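Local coordinates for type III restriction-modification enzyme EcoP15I Res subunit (Escherichia coli, PDB 4ZCF), which cleaves double-stranded DNA 25-27 base pairs downstream of one of two inversely oriented CAGCAG sites, working together with the Mod subunit as a type III restriction enzyme, at residues Val26-His31 / Lys103-Asn108; Asp19-Val24 / Ile95-Asp100; Leu46-Gln51 / Ala246-Arg251. All coordinates share one frame; numbering follows the deposited sequence.

In the fold
All three interactions join the N-terminal region to the nucleotide-binding domain, whose core is a parallel sheet. Interaction 1 lies at the surface, while interactions 2 and 3 are partly buried. Helix 90-105 is used twice: its middle meets helix 12-22 in interaction 2, and its last turn meets strand 29-31 in interaction 1, with Met22 bridging to Phe105. Strands 29-31 and 45-47 pair with each other, so interactions 1 and 3 grip the domain through one small antiparallel sheet. Their chemistry differs: apolar packing around one aromatic ring in interaction 1, packing of methyl, methylene and thioether groups between helices in interaction 2, and a backbone-to-amide hydrogen bond beside a tyrosine in interaction 3.

Interaction 1: Val26-His31 / Lys103-Asn108; sequences VSATPH and KSFGIN
Pro30 and Phe105 bring the two backbones to their nearest approach, with 6.1 Å between Pro30 CA and Phe105 CA. The first segment enters as a loop and becomes strand 29-31; the second is the last turn of helix 90-105 and the loop beyond it. No hydrogen bond crosses between them, so the contact is packing alone. Alternation along the extended chain turns Ala28 and Pro30 toward the helix end and Thr29 away from it. The pyrrolidine of Pro30 leans on the end of the helix: Pro30 CB lies 3.7 Å from the carbonyl oxygen Phe105 O, and Pro30 CG is 4.2 Å from Phe105 CB, at the edge of the ring. Further out, Phe105 CE1 reaches Ala28, 4.2 Å from Ala28 CB and 4.0 Å from Ala28 O, which approaches the ring obliquely. Phe105 sets CG beside its own backbone N (chi1 -44°), and this folds the ring back until Ser104 CB stands over the centre of one face.

Helix 90-105 begins at the P-loop of the helicase-like domain, where Lys90 and Thr91 line the AMP pocket; this contact is at its far end. There Gly106 leaves the helical conformation with a positive phi of 73°, which a residue without a side chain adopts easily, and the chain turns off toward strand 109-113. Strand 29-31 pairs with strand 45-47, whose Leu46 touches Ala28, Pro30 and Phe105 alike, while Phe25 and Met22 also meet the Phe105 ring. A small alanine and a compact proline suit a strand laid close beside a helix end. At the close of the strand, His31 ND1 donates to Thr29 O at 3.1 Å (158°), from above the carbonyl plane, a bond that holds the imidazole beside its own strand.

Interaction 2: Asp19-Val24 / Ile95-Asp100; sequences DAVMNV and IKTIFD
Asp100, whose CB packs against Met22, bonds through OD1 to the hydroxyl of Tyr140, and Lys96 NZ grips that same hydroxyl, so the carboxylate is tied to its own side of the interface. What Asp100 offers the other helix is its methylene and backbone. Met22, bent at chi2 and chi3, passes across them at an angle, with Met22 SD 3.7 Å from Asp100 CB and Met22 CE 3.6 Å from Asp100 O. A flexible, unbranched thioether suits this uneven surface. Were Met22 shortened to an alanine, the two helices would probably be left with a gap between them, Asp100 CB without its apolar cover and the Phe105 ring without one of its neighbours.

Beside this pair, Val21 meets Thr97 at about a right angle, Val21 CB and Thr97 CG2 being 3.8 Å apart. Thr97 can present a methyl here because its first torsion (chi1 -42°) turns OG1 back to the carbonyl of Thr93, satisfying the hydroxyl within its own helix and sending CG2 across. Asp19 OD1 and Asp100 OD2 remain 5.4 Å apart, a separation at which like charges may still repel somewhat.

Helix 12-22 thus lies against the helix that follows the P-loop; Val18 extends the contact, while Ala20 faces helix 50-64 and strand 263-267, an edge strand of the parallel sheet.

Interaction 3: Leu46-Gln51 / Ala246-Arg251; sequences LKLSEQ and AQYIIR
Leu46 makes the polar bond of the contact: its backbone N donates to Gln247 OE1 at 2.8 Å, nearly straight (179°), with the donor tilted 25° from the amide's carbonyl plane. A glutamine fits because its side chain, extended beyond CG, is long enough to bring an acceptor to the strand, while its NE2 donates to Lys220 O and so helps fix the amide's rotation. On the same side of the strand, Leu46 O meets the ring of Tyr248 at its edge, in the ring plane, 3.7 Å from Tyr248 CE1. The Leu46 side chain packs beside Phe25 and Ala28.

Tyr248 lies near the N-terminal side of strand 248-253, an inner strand of the parallel RecA-like sheet, between strands 222-226 and 79-84. The little antiparallel pair of strands 29-31 and 45-47 is therefore fastened near one end of a central strand, and Phe25 meets the tyrosine edge-to-face.

At Leu48, where strand 45-47 has ended, the leucine crosses the tyrosine at a slant and Leu48 CD2 packs by the phenol end of the ring, 4.2 Å from Tyr248 CZ. Ser49 then takes the N-cap position, its OG accepting from Gln52 N as helix 50-64 begins.

Interaction 1: Val26-His31 / Lys103-Asn108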
loop_
_atom_site.group_PDB
_atom_site.type_symbol
_atom_site.label_atom_id
_atom_site.label_comp_id
_atom_site.label_asym_id
_atom_site.label_seq_id
_atom_site.Cartn_x
_atom_site.Cartn_y
_atom_site.Cartn_z
ATOM N N VAL C 26 -23.131 -33.081 -14.845
ATOM C CA VAL C 26 -23.935 -34.104 -14.144
ATOM C C VAL C 26 -23.007 -35.314 -13.904
ATOM O O VAL C 26 -22.261 -35.702 -14.812
ATOM C CB VAL C 26 -25.233 -34.490 -14.919
ATOM C CG1 VAL C 26 -25.887 -35.754 -14.352
ATOM C CG2 VAL C 26 -26.228 -33.341 -14.943
ATOM N N SER C 27 -23.012 -35.843 -12.658
ATOM C CA SER C 27 -22.206 -36.967 -12.152
ATOM C C SER C 27 -20.696 -36.661 -11.980
ATOM O O SER C 27 -19.899 -37.587 -11.735
ATOM C CB SER C 27 -22.434 -38.228 -12.981
ATOM N N ALA C 28 -20.309 -35.356 -12.058
ATOM C CA ALA C 28 -18.921 -34.931 -11.855
ATOM C C ALA C 28 -18.554 -35.065 -10.379
ATOM O O ALA C 28 -19.400 -34.842 -9.509
ATOM C CB ALA C 28 -18.725 -33.500 -12.318
ATOM N N THR C 29 -17.287 -35.446 -10.112
ATOM C CA THR C 29 -16.743 -35.686 -8.772
ATOM C C THR C 29 -15.638 -34.708 -8.394
ATOM O O THR C 29 -14.585 -34.688 -9.045
ATOM C CB THR C 29 -16.235 -37.151 -8.595
ATOM O OG1 THR C 29 -16.774 -38.023 -9.601
ATOM C CG2 THR C 29 -16.506 -37.697 -7.192
ATOM N N PRO C 30 -15.828 -33.945 -7.298
ATOM C CA PRO C 30 -14.778 -33.021 -6.859
ATOM C C PRO C 30 -13.714 -33.739 -6.007
ATOM O O PRO C 30 -14.007 -34.225 -4.904
ATOM C CB PRO C 30 -15.555 -31.925 -6.106
ATOM C CG PRO C 30 -17.020 -32.380 -6.083
ATOM C CD PRO C 30 -17.014 -33.836 -6.430
ATOM N N HIS C 31 -12.478 -33.829 -6.554
ATOM C CA HIS C 31 -11.326 -34.502 -5.956
ATOM C C HIS C 31 -10.351 -33.557 -5.260
ATOM O O HIS C 31 -9.618 -32.803 -5.916
ATOM C CB HIS C 31 -10.581 -35.348 -7.000
ATOM C CG HIS C 31 -11.240 -36.651 -7.332
ATOM N ND1 HIS C 31 -12.373 -36.708 -8.128
ATOM C CD2 HIS C 31 -10.864 -37.914 -7.016
ATOM C CE1 HIS C 31 -12.663 -37.995 -8.250
ATOM N NE2 HIS C 31 -11.780 -38.760 -7.604
ATOM N N LYS C 103 -21.752 -23.632 -5.710
ATOM C CA LYS C 103 -22.783 -24.309 -4.914
ATOM C C LYS C 103 -22.625 -25.846 -5.024
ATOM O O LYS C 103 -22.325 -26.512 -4.026
ATOM C CB LYS C 103 -24.188 -23.828 -5.330
ATOM C CG LYS C 103 -25.346 -24.462 -4.553
ATOM C CD LYS C 103 -26.689 -23.866 -4.944
ATOM C CE LYS C 103 -27.314 -23.101 -3.802
ATOM N NZ LYS C 103 -28.351 -22.133 -4.267
ATOM N N SER C 104 -22.716 -26.371 -6.260
ATOM C CA SER C 104 -22.654 -27.801 -6.556
ATOM C C SER C 104 -21.340 -28.523 -6.259
ATOM O O SER C 104 -21.377 -29.659 -5.784
ATOM C CB SER C 104 -23.088 -28.060 -7.995
ATOM O OG SER C 104 -24.375 -27.523 -8.249
ATOM N N PHE C 105 -20.188 -27.885 -6.543
ATOM C CA PHE C 105 -18.876 -28.532 -6.440
ATOM C C PHE C 105 -17.822 -27.922 -5.533
ATOM O O PHE C 105 -16.773 -28.544 -5.324
ATOM C CB PHE C 105 -18.298 -28.750 -7.850
ATOM C CG PHE C 105 -19.312 -29.273 -8.837
ATOM C CD1 PHE C 105 -19.816 -30.567 -8.724
ATOM C CD2 PHE C 105 -19.787 -28.464 -9.865
ATOM C CE1 PHE C 105 -20.763 -31.047 -9.635
ATOM C CE2 PHE C 105 -20.729 -28.948 -10.781
ATOM C CZ PHE C 105 -21.210 -30.234 -10.656
ATOM N N GLY C 106 -18.070 -26.719 -5.037
ATOM C CA GLY C 106 -17.111 -26.036 -4.175
ATOM C C GLY C 106 -15.890 -25.508 -4.904
ATOM O O GLY C 106 -14.793 -25.474 -4.342
ATOM N N ILE C 107 -16.075 -25.097 -6.166
ATOM C CA ILE C 107 -15.038 -24.446 -6.956
ATOM C C ILE C 107 -15.085 -22.993 -6.421
ATOM O O ILE C 107 -16.156 -22.383 -6.404
ATOM C CB ILE C 107 -15.294 -24.558 -8.494
ATOM C CG1 ILE C 107 -15.540 -26.023 -8.961
ATOM C CG2 ILE C 107 -14.191 -23.862 -9.316
ATOM C CD1 ILE C 107 -14.312 -27.001 -8.944
ATOM N N ASN C 108 -13.959 -22.494 -5.879
ATOM C CA ASN C 108 -13.945 -21.164 -5.267
ATOM C C ASN C 108 -12.946 -20.167 -5.877
ATOM O O ASN C 108 -12.826 -19.039 -5.388
ATOM C CB ASN C 108 -13.781 -21.284 -3.735
ATOM C CG ASN C 108 -12.434 -21.782 -3.283
ATOM O OD1 ASN C 108 -11.940 -22.826 -3.730
ATOM N ND2 ASN C 108 -11.833 -21.065 -2.339
#

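Interaction 2: Asp19-Val24 / Ile95-Asp100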
loop_
_atom_site.group_PDB
_atom_site.type_symbol
_atom_site.label_atom_id
_atom_site.label_comp_id
_atom_site.label_asym_id
_atom_site.label_seq_id
_atom_site.Cartn_x
_atom_site.Cartn_y
_atom_site.Cartn_z
ATOM N N ASP C 19 -28.182 -23.179 -16.664
ATOM C CA ASP C 19 -28.523 -24.604 -16.674
ATOM C C ASP C 19 -27.736 -25.352 -17.741
ATOM O O ASP C 19 -27.246 -26.447 -17.474
ATOM C CB ASP C 19 -30.033 -24.787 -16.907
ATOM C CG ASP C 19 -30.959 -24.245 -15.824
ATOM O OD1 ASP C 19 -30.456 -23.601 -14.870
ATOM O OD2 ASP C 19 -32.189 -24.423 -15.953
ATOM N N ALA C 20 -27.587 -24.748 -18.937
ATOM C CA ALA C 20 -26.865 -25.364 -20.039
ATOM C C ALA C 20 -25.385 -25.663 -19.719
ATOM O O ALA C 20 -24.878 -26.683 -20.182
ATOM C CB ALA C 20 -27.024 -24.541 -21.298
ATOM N N VAL C 21 -24.719 -24.834 -18.868
ATOM C CA VAL C 21 -23.323 -25.069 -18.430
ATOM C C VAL C 21 -23.338 -26.055 -17.255
ATOM O O VAL C 21 -22.461 -26.923 -17.161
ATOM C CB VAL C 21 -22.543 -23.765 -18.081
ATOM C CG1 VAL C 21 -21.086 -24.052 -17.721
ATOM C CG2 VAL C 21 -22.606 -22.756 -19.220
ATOM N N MET C 22 -24.334 -25.923 -16.361
ATOM C CA MET C 22 -24.480 -26.821 -15.206
ATOM C C MET C 22 -24.765 -28.293 -15.588
ATOM O O MET C 22 -24.247 -29.202 -14.920
ATOM C CB MET C 22 -25.539 -26.295 -14.214
ATOM C CG MET C 22 -25.056 -25.138 -13.332
ATOM S SD MET C 22 -23.338 -25.221 -12.746
ATOM C CE MET C 22 -23.426 -26.548 -11.565
ATOM N N ASN C 23 -25.573 -28.516 -16.661
ATOM C CA ASN C 23 -25.946 -29.851 -17.157
ATOM C C ASN C 23 -24.761 -30.673 -17.727
ATOM O O ASN C 23 -24.836 -31.902 -17.746
ATOM C CB ASN C 23 -27.099 -29.776 -18.151
ATOM C CG ASN C 23 -28.420 -29.327 -17.584
ATOM O OD1 ASN C 23 -28.821 -29.712 -16.478
ATOM N ND2 ASN C 23 -29.147 -28.526 -18.364
ATOM N N VAL C 24 -23.668 -29.993 -18.149
ATOM C CA VAL C 24 -22.410 -30.567 -18.647
ATOM C C VAL C 24 -21.701 -31.306 -17.496
ATOM O O VAL C 24 -20.961 -32.259 -17.737
ATOM C CB VAL C 24 -21.515 -29.440 -19.253
ATOM C CG1 VAL C 24 -20.058 -29.864 -19.426
ATOM C CG2 VAL C 24 -22.078 -28.936 -20.568
ATOM N N ILE C 95 -21.572 -14.913 -14.302
ATOM C CA ILE C 95 -21.393 -14.688 -12.870
ATOM C C ILE C 95 -22.298 -15.650 -12.103
ATOM O O ILE C 95 -21.824 -16.321 -11.186
ATOM C CB ILE C 95 -21.558 -13.203 -12.465
ATOM C CG1 ILE C 95 -20.393 -12.359 -13.046
ATOM C CG2 ILE C 95 -21.601 -13.076 -10.954
ATOM C CD1 ILE C 95 -20.669 -10.855 -13.207
ATOM N N LYS C 96 -23.577 -15.761 -12.514
ATOM C CA LYS C 96 -24.510 -16.692 -11.876
ATOM C C LYS C 96 -24.020 -18.141 -11.993
ATOM O O LYS C 96 -24.173 -18.896 -11.043
ATOM C CB LYS C 96 -25.946 -16.533 -12.401
ATOM C CG LYS C 96 -26.958 -17.128 -11.431
ATOM C CD LYS C 96 -28.408 -16.932 -11.865
ATOM C CE LYS C 96 -29.276 -18.088 -11.418
ATOM N NZ LYS C 96 -29.162 -18.361 -9.954
ATOM N N THR C 97 -23.367 -18.499 -13.112
ATOM C CA THR C 97 -22.788 -19.826 -13.317
ATOM C C THR C 97 -21.620 -20.073 -12.329
ATOM O O THR C 97 -21.520 -21.168 -11.783
ATOM C CB THR C 97 -22.401 -20.037 -14.783
ATOM O OG1 THR C 97 -23.418 -19.530 -15.636
ATOM C CG2 THR C 97 -22.171 -21.486 -15.111
ATOM N N ILE C 98 -20.771 -19.047 -12.076
ATOM C CA ILE C 98 -19.655 -19.096 -11.124
ATOM C C ILE C 98 -20.166 -19.495 -9.721
ATOM O O ILE C 98 -19.526 -20.296 -9.027
ATOM C CB ILE C 98 -18.913 -17.733 -11.134
ATOM C CG1 ILE C 98 -17.841 -17.716 -12.220
ATOM C CG2 ILE C 98 -18.336 -17.350 -9.747
ATOM C CD1 ILE C 98 -17.486 -16.336 -12.717
ATOM N N PHE C 99 -21.339 -18.939 -9.335
ATOM C CA PHE C 99 -22.030 -19.207 -8.070
ATOM C C PHE C 99 -22.614 -20.585 -8.057
ATOM O O PHE C 99 -22.589 -21.224 -7.007
ATOM C CB PHE C 99 -23.117 -18.173 -7.793
ATOM C CG PHE C 99 -22.584 -16.883 -7.232
ATOM C CD1 PHE C 99 -22.402 -16.726 -5.864
ATOM C CD2 PHE C 99 -22.249 -15.828 -8.070
ATOM C CE1 PHE C 99 -21.886 -15.533 -5.346
ATOM C CE2 PHE C 99 -21.738 -14.636 -7.551
ATOM C CZ PHE C 99 -21.559 -14.498 -6.192
ATOM N N ASP C 100 -23.095 -21.073 -9.228
ATOM C CA ASP C 100 -23.643 -22.433 -9.375
ATOM C C ASP C 100 -22.563 -23.521 -9.361
ATOM O O ASP C 100 -22.751 -24.549 -8.699
ATOM C CB ASP C 100 -24.622 -22.545 -10.551
ATOM C CG ASP C 100 -26.059 -22.204 -10.190
ATOM O OD1 ASP C 100 -26.351 -22.034 -8.986
ATOM O OD2 ASP C 100 -26.901 -22.169 -11.096
#

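Interaction 3: Leu46-Gln51 / Ala246-Arg251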
loop_
_atom_site.group_PDB
_atom_site.type_symbol
_atom_site.label_atom_id
_atom_site.label_comp_id
_atom_site.label_asym_id
_atom_site.label_seq_id
_atom_site.Cartn_x
_atom_site.Cartn_y
_atom_site.Cartn_z
ATOM N N LEU C 46 -12.271 -31.250 -10.431
ATOM C CA LEU C 46 -13.585 -31.730 -10.874
ATOM C C LEU C 46 -13.414 -32.696 -12.052
ATOM O O LEU C 46 -13.326 -32.275 -13.216
ATOM C CB LEU C 46 -14.538 -30.561 -11.206
ATOM C CG LEU C 46 -16.016 -30.917 -11.364
ATOM C CD1 LEU C 46 -16.610 -31.415 -10.043
ATOM C CD2 LEU C 46 -16.804 -29.733 -11.896
ATOM N N LYS C 47 -13.334 -34.000 -11.714
ATOM C CA LYS C 47 -13.097 -35.112 -12.640
ATOM C C LYS C 47 -14.358 -35.881 -13.021
ATOM O O LYS C 47 -15.162 -36.217 -12.157
ATOM C CB LYS C 47 -12.066 -36.063 -12.042
ATOM N N LEU C 48 -14.521 -36.153 -14.326
ATOM C CA LEU C 48 -15.618 -36.931 -14.921
ATOM C C LEU C 48 -15.176 -37.573 -16.248
ATOM O O LEU C 48 -14.406 -36.959 -16.991
ATOM C CB LEU C 48 -16.965 -36.156 -15.001
ATOM C CG LEU C 48 -17.381 -35.446 -16.294
ATOM C CD1 LEU C 48 -18.892 -35.343 -16.380
ATOM C CD2 LEU C 48 -16.796 -34.057 -16.369
ATOM N N SER C 49 -15.602 -38.834 -16.498
ATOM C CA SER C 49 -15.239 -39.640 -17.677
ATOM C C SER C 49 -15.579 -38.994 -19.023
ATOM O O SER C 49 -16.464 -38.129 -19.088
ATOM C CB SER C 49 -15.840 -41.043 -17.580
ATOM O OG SER C 49 -17.105 -41.159 -18.211
ATOM N N GLU C 50 -14.881 -39.435 -20.100
ATOM C CA GLU C 50 -15.094 -38.928 -21.462
ATOM C C GLU C 50 -16.534 -39.180 -21.907
ATOM O O GLU C 50 -17.180 -38.247 -22.383
ATOM C CB GLU C 50 -14.077 -39.527 -22.454
ATOM C CG GLU C 50 -13.946 -38.744 -23.756
ATOM C CD GLU C 50 -12.789 -39.130 -24.666
ATOM O OE1 GLU C 50 -11.640 -39.219 -24.174
ATOM O OE2 GLU C 50 -13.022 -39.288 -25.887
ATOM N N GLN C 51 -17.046 -40.419 -21.695
ATOM C CA GLN C 51 -18.417 -40.832 -22.041
ATOM C C GLN C 51 -19.457 -39.957 -21.322
ATOM O O GLN C 51 -20.337 -39.404 -21.988
ATOM C CB GLN C 51 -18.630 -42.359 -21.799
ATOM C CG GLN C 51 -20.085 -42.892 -21.883
ATOM C CD GLN C 51 -20.905 -42.445 -23.090
ATOM O OE1 GLN C 51 -21.937 -41.771 -22.955
ATOM N NE2 GLN C 51 -20.480 -42.815 -24.290
ATOM N N ALA C 246 -5.910 -24.997 -17.266
ATOM C CA ALA C 246 -7.214 -24.777 -16.652
ATOM C C ALA C 246 -8.075 -26.047 -16.671
ATOM O O ALA C 246 -7.968 -26.853 -17.604
ATOM C CB ALA C 246 -7.925 -23.647 -17.363
ATOM N N GLN C 247 -8.919 -26.229 -15.631
ATOM C CA GLN C 247 -9.787 -27.404 -15.534
ATOM C C GLN C 247 -10.755 -27.445 -16.697
ATOM O O GLN C 247 -10.862 -28.484 -17.345
ATOM C CB GLN C 247 -10.522 -27.472 -14.183
ATOM C CG GLN C 247 -9.682 -28.030 -13.043
ATOM C CD GLN C 247 -10.437 -28.013 -11.735
ATOM O OE1 GLN C 247 -11.302 -28.846 -11.471
ATOM N NE2 GLN C 247 -10.117 -27.071 -10.875
ATOM N N TYR C 248 -11.430 -26.302 -16.976
ATOM C CA TYR C 248 -12.429 -26.084 -18.036
ATOM C C TYR C 248 -12.476 -24.610 -18.390
ATOM O O TYR C 248 -12.326 -23.759 -17.509
ATOM C CB TYR C 248 -13.840 -26.515 -17.574
ATOM C CG TYR C 248 -14.011 -28.007 -17.427
ATOM C CD1 TYR C 248 -13.728 -28.648 -16.223
ATOM C CD2 TYR C 248 -14.463 -28.784 -18.489
ATOM C CE1 TYR C 248 -13.839 -30.030 -16.096
ATOM C CE2 TYR C 248 -14.581 -30.167 -18.372
ATOM C CZ TYR C 248 -14.267 -30.784 -17.172
ATOM O OH TYR C 248 -14.369 -32.143 -17.046
ATOM N N ILE C 249 -12.728 -24.310 -19.672
ATOM C CA ILE C 249 -12.828 -22.946 -20.194
ATOM C C ILE C 249 -14.243 -22.672 -20.743
ATOM O O ILE C 249 -14.670 -23.337 -21.688
ATOM C CB ILE C 249 -11.701 -22.641 -21.232
ATOM C CG1 ILE C 249 -10.283 -22.760 -20.607
ATOM C CG2 ILE C 249 -11.891 -21.281 -21.885
ATOM C CD1 ILE C 249 -9.263 -23.330 -21.521
ATOM N N ILE C 250 -14.955 -21.678 -20.166
ATOM C CA ILE C 250 -16.299 -21.317 -20.626
ATOM C C ILE C 250 -16.256 -19.977 -21.377
ATOM O O ILE C 250 -16.004 -18.951 -20.749
ATOM C CB ILE C 250 -17.411 -21.392 -19.530
ATOM C CG1 ILE C 250 -17.198 -22.549 -18.515
ATOM C CG2 ILE C 250 -18.770 -21.552 -20.214
ATOM C CD1 ILE C 250 -16.360 -22.262 -17.284
ATOM N N ARG C 251 -16.465 -19.999 -22.726
ATOM C CA ARG C 251 -16.394 -18.814 -23.606
ATOM C C ARG C 251 -17.763 -18.191 -23.822
ATOM O O ARG C 251 -18.726 -18.908 -24.108
ATOM C CB ARG C 251 -15.733 -19.124 -24.957
ATOM C CG ARG C 251 -14.405 -19.891 -24.889
ATOM C CD ARG C 251 -13.744 -20.028 -26.264
ATOM N NE ARG C 251 -14.557 -20.801 -27.212
ATOM C CZ ARG C 251 -14.281 -20.963 -28.505
ATOM N NH1 ARG C 251 -13.188 -20.423 -29.033
ATOM N NH2 ARG C 251 -15.097 -21.670 -29.281
#